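Local coordinates for DUF724 domain-containing protein 6-like (Raphanus sativus, PDB 5ZWX) that recognises the H3K9me2 mark on histone H3 through its paired Agenet domains and probably links this mark to DNA methylation in heterochromatin, at residues G31-G36 against Q76-A81; L58-D61 against R67-E70. One frame throughout, in Å; residues are numbered along the deposited sequence.

Interaction 1 (G31-G36 against Q76-A81); sequences GSWYMG and QLRPPA
The backbones of Gly31-Gly36 and Gln76-Ala81 share no hydrogen bond, and even at Trp33 and Leu77 their CA atoms stay 8.9 Å apart, so Trp33 and Arg78 have to bridge two strands of the Agenet fold, an SH3-like curled antiparallel sheet. Strand 19-22 pairs with both. Trp33 CG, anti to the carbonyl carbon (chi1 -70°), brings the indole to Arg78, whose guanidinium lies flat on it in a cation-pi stack, CZ 3.8 Å from the centroid of the Trp33 five-membered ring and the planes 10° apart. Further back along the extended arginine chain, CD sits 3.4 Å from the centroid of the Trp33 six-membered ring, a CH-pi contact over the same face. Tryptophan suits the place because its two fused rings take both the methylene and the charged part of one arginine. With the indole cut back to an alanine, the guanidinium would probably lose the surface it lies on and be freer to tilt. Its N-H groups bind other partners: NH2 makes a salt bridge to Glu21 and NH1 a hydrogen bond to the carbonyl O of Arg143 on strand 139-146. Trp33 CZ3, on the six-membered ring, meets the backbone O of Gln76 obliquely at 3.6 Å.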
loop_
_atom_site.group_PDB
_atom_site.type_symbol
_atom_site.label_atom_id
_atom_site.label_comp_id
_atom_site.label_asym_id
_atom_site.label_seq_id
_atom_site.Cartn_x
_atom_site.Cartn_y
_atom_site.Cartn_z
ATOM N N GLY A 31 0.490 4.663 7.550
ATOM C CA GLY A 31 0.206 3.242 7.539
ATOM C C GLY A 31 -0.463 2.716 6.282
ATOM O O GLY A 31 -0.793 1.519 6.232
ATOM N N SER A 32 -0.661 3.553 5.264
ATOM C CA SER A 32 -1.310 3.044 4.042
ATOM C C SER A 32 -0.360 2.770 2.893
ATOM O O SER A 32 0.683 3.422 2.781
ATOM C CB SER A 32 -2.341 4.010 3.505
ATOM O OG SER A 32 -1.754 5.199 3.046
ATOM N N TRP A 33 -0.806 1.865 2.023
ATOM C CA TRP A 33 -0.189 1.600 0.726
ATOM C C TRP A 33 -1.325 1.624 -0.309
ATOM O O TRP A 33 -2.278 0.840 -0.204
ATOM C CB TRP A 33 0.523 0.245 0.736
ATOM C CG TRP A 33 1.772 0.241 1.590
ATOM C CD1 TRP A 33 1.907 -0.236 2.867
ATOM C CD2 TRP A 33 3.054 0.781 1.224
ATOM N NE1 TRP A 33 3.208 -0.039 3.305
ATOM C CE2 TRP A 33 3.925 0.583 2.317
ATOM C CE3 TRP A 33 3.543 1.411 0.082
ATOM C CZ2 TRP A 33 5.276 0.987 2.284
ATOM C CZ3 TRP A 33 4.900 1.802 0.046
ATOM C CH2 TRP A 33 5.734 1.597 1.144
ATOM N N TYR A 34 -1.249 2.544 -1.268
ATOM C CA TYR A 34 -2.206 2.615 -2.385
ATOM C C TYR A 34 -1.591 2.106 -3.681
ATOM O O TYR A 34 -0.430 2.411 -3.961
ATOM C CB TYR A 34 -2.721 4.051 -2.551
ATOM C CG TYR A 34 -3.909 4.259 -1.594
ATOM C CD1 TYR A 34 -3.696 4.417 -0.225
ATOM C CD2 TYR A 34 -5.229 4.221 -2.053
ATOM C CE1 TYR A 34 -4.804 4.557 0.686
ATOM C CE2 TYR A 34 -6.319 4.364 -1.163
ATOM C CZ TYR A 34 -6.087 4.535 0.194
ATOM O OH TYR A 34 -7.149 4.651 1.085
HETATM N N MSE A 35 -2.326 1.304 -4.443
HETATM C CA MSE A 35 -1.767 0.716 -5.667
HETATM C C MSE A 35 -1.667 1.761 -6.767
HETATM O O MSE A 35 -2.516 2.644 -6.866
HETATM C CB MSE A 35 -2.615 -0.469 -6.149
HETATM C CG MSE A 35 -2.925 -1.488 -5.074
HETATM SE SE MSE A 35 -1.319 -2.279 -4.215
HETATM C CE MSE A 35 -1.115 -1.074 -2.667
ATOM N N GLY A 36 -0.616 1.685 -7.592
ATOM C CA GLY A 36 -0.533 2.588 -8.721
ATOM C C GLY A 36 0.492 2.136 -9.743
ATOM O O GLY A 36 0.929 0.987 -9.719
ATOM N N GLN A 76 9.061 6.644 -1.267
ATOM C CA GLN A 76 7.615 6.429 -1.035
ATOM C C GLN A 76 7.093 5.191 -1.777
ATOM O O GLN A 76 5.958 4.779 -1.575
ATOM C CB GLN A 76 6.817 7.646 -1.467
ATOM C CG GLN A 76 7.011 8.827 -0.577
ATOM C CD GLN A 76 6.199 10.022 -1.039
ATOM O OE1 GLN A 76 6.752 10.973 -1.566
ATOM N NE2 GLN A 76 4.878 9.963 -0.870
ATOM N N LEU A 77 7.930 4.591 -2.624
ATOM C CA LEU A 77 7.454 3.528 -3.511
ATOM C C LEU A 77 8.049 2.177 -3.153
ATOM O O LEU A 77 9.188 2.112 -2.690
ATOM C CB LEU A 77 7.810 3.850 -4.970
ATOM C CG LEU A 77 7.260 5.188 -5.476
ATOM C CD1 LEU A 77 7.643 5.459 -6.937
ATOM C CD2 LEU A 77 5.731 5.214 -5.288
ATOM N N ARG A 78 7.274 1.118 -3.370
ATOM C CA ARG A 78 7.819 -0.238 -3.303
ATOM C C ARG A 78 7.131 -1.094 -4.347
ATOM O O ARG A 78 6.153 -0.651 -4.939
ATOM C CB ARG A 78 7.671 -0.822 -1.908
ATOM C CG ARG A 78 6.172 -1.123 -1.538
ATOM C CD ARG A 78 6.046 -1.548 -0.081
ATOM N NE ARG A 78 4.763 -2.269 0.118
ATOM C CZ ARG A 78 4.466 -2.974 1.213
ATOM N NH1 ARG A 78 5.331 -3.034 2.222
ATOM N NH2 ARG A 78 3.308 -3.619 1.296
ATOM N N PRO A 79 7.665 -2.302 -4.645
ATOM C CA PRO A 79 6.978 -3.068 -5.667
ATOM C C PRO A 79 5.655 -3.599 -5.098
ATOM O O PRO A 79 5.513 -3.557 -3.881
ATOM C CB PRO A 79 7.969 -4.227 -5.991
ATOM C CG PRO A 79 9.251 -3.844 -5.348
ATOM C CD PRO A 79 8.871 -2.997 -4.159
ATOM N N PRO A 80 4.751 -4.088 -5.952
ATOM C CA PRO A 80 3.571 -4.821 -5.471
ATOM C C PRO A 80 3.963 -5.911 -4.485
ATOM O O PRO A 80 4.939 -6.607 -4.691
ATOM C CB PRO A 80 2.999 -5.447 -6.741
ATOM C CG PRO A 80 3.516 -4.607 -7.841
ATOM C CD PRO A 80 4.870 -4.183 -7.419
ATOM N N ALA A 81 3.202 -6.041 -3.411
ATOM C CA ALA A 81 3.443 -7.067 -2.423
ATOM C C ALA A 81 3.478 -8.442 -3.109
ATOM O O ALA A 81 2.785 -8.669 -4.103
ATOM C CB ALA A 81 2.341 -7.018 -1.335
#

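Interaction 2 (L58-D61 against R67-E70); sequences LFFD and RLRE
Leu58 and Leu68 are joined by the hydrogen bond across this contact, from Leu68 N to Leu58 O, 2.9 Å long and nearly straight at 174°, although the donor is tilted from the carbonyl plane. Next to it, Phe59 and Arg67 form an antiparallel non-hydrogen-bonded pair with CA atoms 4.1 Å apart. Leu68 can be followed outward from the backbone. Its CB rests 3.5 Å from Leu58 O and also faces Leu58 CB, one apolar side chain beside another. CG is anti to the backbone N (chi1 177°), and from this branch point CD1 is carried over the ring of Phe60. There the methyl stands 3.5 Å from the centroid of the Phe60 ring, only 9° off its normal: a CH-pi contact in which the branched leucine presents a methyl to the broad aromatic face. The same ring approaches the backbone of strand 67-72, with Phe60 CD2 3.6 Å from Arg67 O, the oxygen lying at the ring's edge near its plane. Phenylalanine suits this exposed position because its ring offers a face to the Leu68 methyl and an edge to Arg67 O. Phe59 and Arg67 run side by side in the same direction, and Phe59 CE2 comes 3.6 Å from Arg67 CG; the long aliphatic part of the arginine gives the ring an apolar neighbour while its charged end extends beyond. The bound H3K9me2 peptide hydrogen-bonds to the Phe59 backbone and packs on Leu58, Phe59 and Leu68, and a basic side chain of the peptide forms a salt bridge with Glu70 OE2. The arrangement is thus a short antiparallel beta hairpin of the SH3-like Agenet domain, forming part of its histone-peptide binding site.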
loop_
_atom_site.group_PDB
_atom_site.type_symbol
_atom_site.label_atom_id
_atom_site.label_comp_id
_atom_site.label_asym_id
_atom_site.label_seq_id
_atom_site.Cartn_x
_atom_site.Cartn_y
_atom_site.Cartn_z
ATOM N N LEU A 58 -7.441 6.051 -6.666
ATOM C CA LEU A 58 -7.709 7.426 -6.238
ATOM C C LEU A 58 -7.773 8.314 -7.462
ATOM O O LEU A 58 -6.978 8.156 -8.394
ATOM C CB LEU A 58 -6.628 7.947 -5.275
ATOM C CG LEU A 58 -6.450 7.275 -3.911
ATOM C CD1 LEU A 58 -5.387 8.021 -3.114
ATOM C CD2 LEU A 58 -7.769 7.223 -3.161
ATOM N N PHE A 59 -8.694 9.265 -7.437
ATOM C CA PHE A 59 -8.990 10.142 -8.565
ATOM C C PHE A 59 -8.858 11.607 -8.145
ATOM O O PHE A 59 -8.961 11.934 -6.957
ATOM C CB PHE A 59 -10.406 9.844 -9.101
ATOM C CG PHE A 59 -10.542 8.463 -9.667
ATOM C CD1 PHE A 59 -10.635 7.356 -8.829
ATOM C CD2 PHE A 59 -10.527 8.260 -11.033
ATOM C CE1 PHE A 59 -10.717 6.079 -9.351
ATOM C CE2 PHE A 59 -10.618 6.981 -11.563
ATOM C CZ PHE A 59 -10.704 5.895 -10.724
ATOM N N PHE A 60 -8.619 12.481 -9.117
ATOM C CA PHE A 60 -8.541 13.918 -8.863
ATOM C C PHE A 60 -9.883 14.438 -8.403
ATOM O O PHE A 60 -9.968 15.263 -7.495
ATOM C CB PHE A 60 -8.094 14.679 -10.118
ATOM C CG PHE A 60 -6.617 14.953 -10.165
ATOM C CD1 PHE A 60 -6.064 15.985 -9.418
ATOM C CD2 PHE A 60 -5.774 14.182 -10.963
ATOM C CE1 PHE A 60 -4.692 16.238 -9.460
ATOM C CE2 PHE A 60 -4.404 14.431 -11.010
ATOM C CZ PHE A 60 -3.866 15.458 -10.258
ATOM N N ASP A 61 -10.924 13.901 -9.029
ATOM C CA ASP A 61 -12.301 14.355 -8.887
ATOM C C ASP A 61 -13.222 13.233 -8.416
ATOM O O ASP A 61 -13.031 12.078 -8.788
ATOM C CB ASP A 61 -12.790 14.878 -10.233
ATOM C CG ASP A 61 -12.614 13.848 -11.343
ATOM O OD1 ASP A 61 -13.586 13.558 -12.066
ATOM O OD2 ASP A 61 -11.495 13.306 -11.484
ATOM N N ARG A 67 -7.623 9.695 -13.058
ATOM C CA ARG A 67 -6.900 9.088 -11.951
ATOM C C ARG A 67 -5.884 10.078 -11.400
ATOM O O ARG A 67 -5.293 10.856 -12.147
ATOM C CB ARG A 67 -6.224 7.793 -12.385
ATOM C CG ARG A 67 -7.216 6.696 -12.669
ATOM C CD ARG A 67 -6.549 5.367 -12.939
ATOM N NE ARG A 67 -7.546 4.308 -13.048
ATOM C CZ ARG A 67 -7.277 3.043 -13.350
ATOM N NH1 ARG A 67 -6.025 2.659 -13.580
ATOM N NH2 ARG A 67 -8.266 2.161 -13.424
ATOM N N LEU A 68 -5.717 10.076 -10.086
ATOM C CA LEU A 68 -4.825 11.022 -9.436
ATOM C C LEU A 68 -3.377 10.759 -9.860
ATOM O O LEU A 68 -2.939 9.613 -9.905
ATOM C CB LEU A 68 -4.954 10.920 -7.914
ATOM C CG LEU A 68 -4.009 11.812 -7.110
ATOM C CD1 LEU A 68 -4.288 13.277 -7.417
ATOM C CD2 LEU A 68 -4.096 11.529 -5.612
ATOM N N ARG A 69 -2.644 11.817 -10.174
ATOM C CA ARG A 69 -1.202 11.676 -10.401
ATOM C C ARG A 69 -0.467 12.554 -9.404
ATOM O O ARG A 69 -0.938 13.645 -9.060
ATOM C CB ARG A 69 -0.838 12.061 -11.832
ATOM C CG ARG A 69 -1.382 11.117 -12.890
ATOM C CD ARG A 69 -0.912 11.551 -14.272
ATOM N NE ARG A 69 -1.104 10.516 -15.284
ATOM C CZ ARG A 69 -0.466 10.497 -16.450
ATOM N NH1 ARG A 69 0.410 11.452 -16.745
ATOM N NH2 ARG A 69 -0.690 9.515 -17.314
ATOM N N GLU A 70 0.679 12.074 -8.935
ATOM C CA GLU A 70 1.483 12.804 -7.959
ATOM C C GLU A 70 2.957 12.631 -8.250
ATOM O O GLU A 70 3.361 11.566 -8.698
ATOM C CB GLU A 70 1.209 12.318 -6.545
ATOM C CG GLU A 70 -0.007 12.966 -5.930
ATOM C CD GLU A 70 -0.192 12.601 -4.489
ATOM O OE1 GLU A 70 0.493 11.668 -4.026
ATOM O OE2 GLU A 70 -1.028 13.255 -3.821
#

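Overall arrangement
From the N terminus, the chain passes through strand 19-22 and enters Gly31-Gly36 on strand 32-40, which starts the loop that interaction 1 closes when Gln76-Ala81 arrives. Interaction 2 is nested inside that loop: Leu58-Asp61 is followed by a turn of five residues, and Arg67-Glu70 returns beside it before the chain continues to strand 77-78. The two centres lie about 15 Å apart, yet they touch where Tyr34 CE2 packs against Leu58 CD2. Interaction 1, its centre about 3 Å from the chain's centre in space, ties strands 32-40 and 77-78 together, whereas interaction 2 closes an outlying hairpin whose second strand pairs with strand 51-55 in the same sheet.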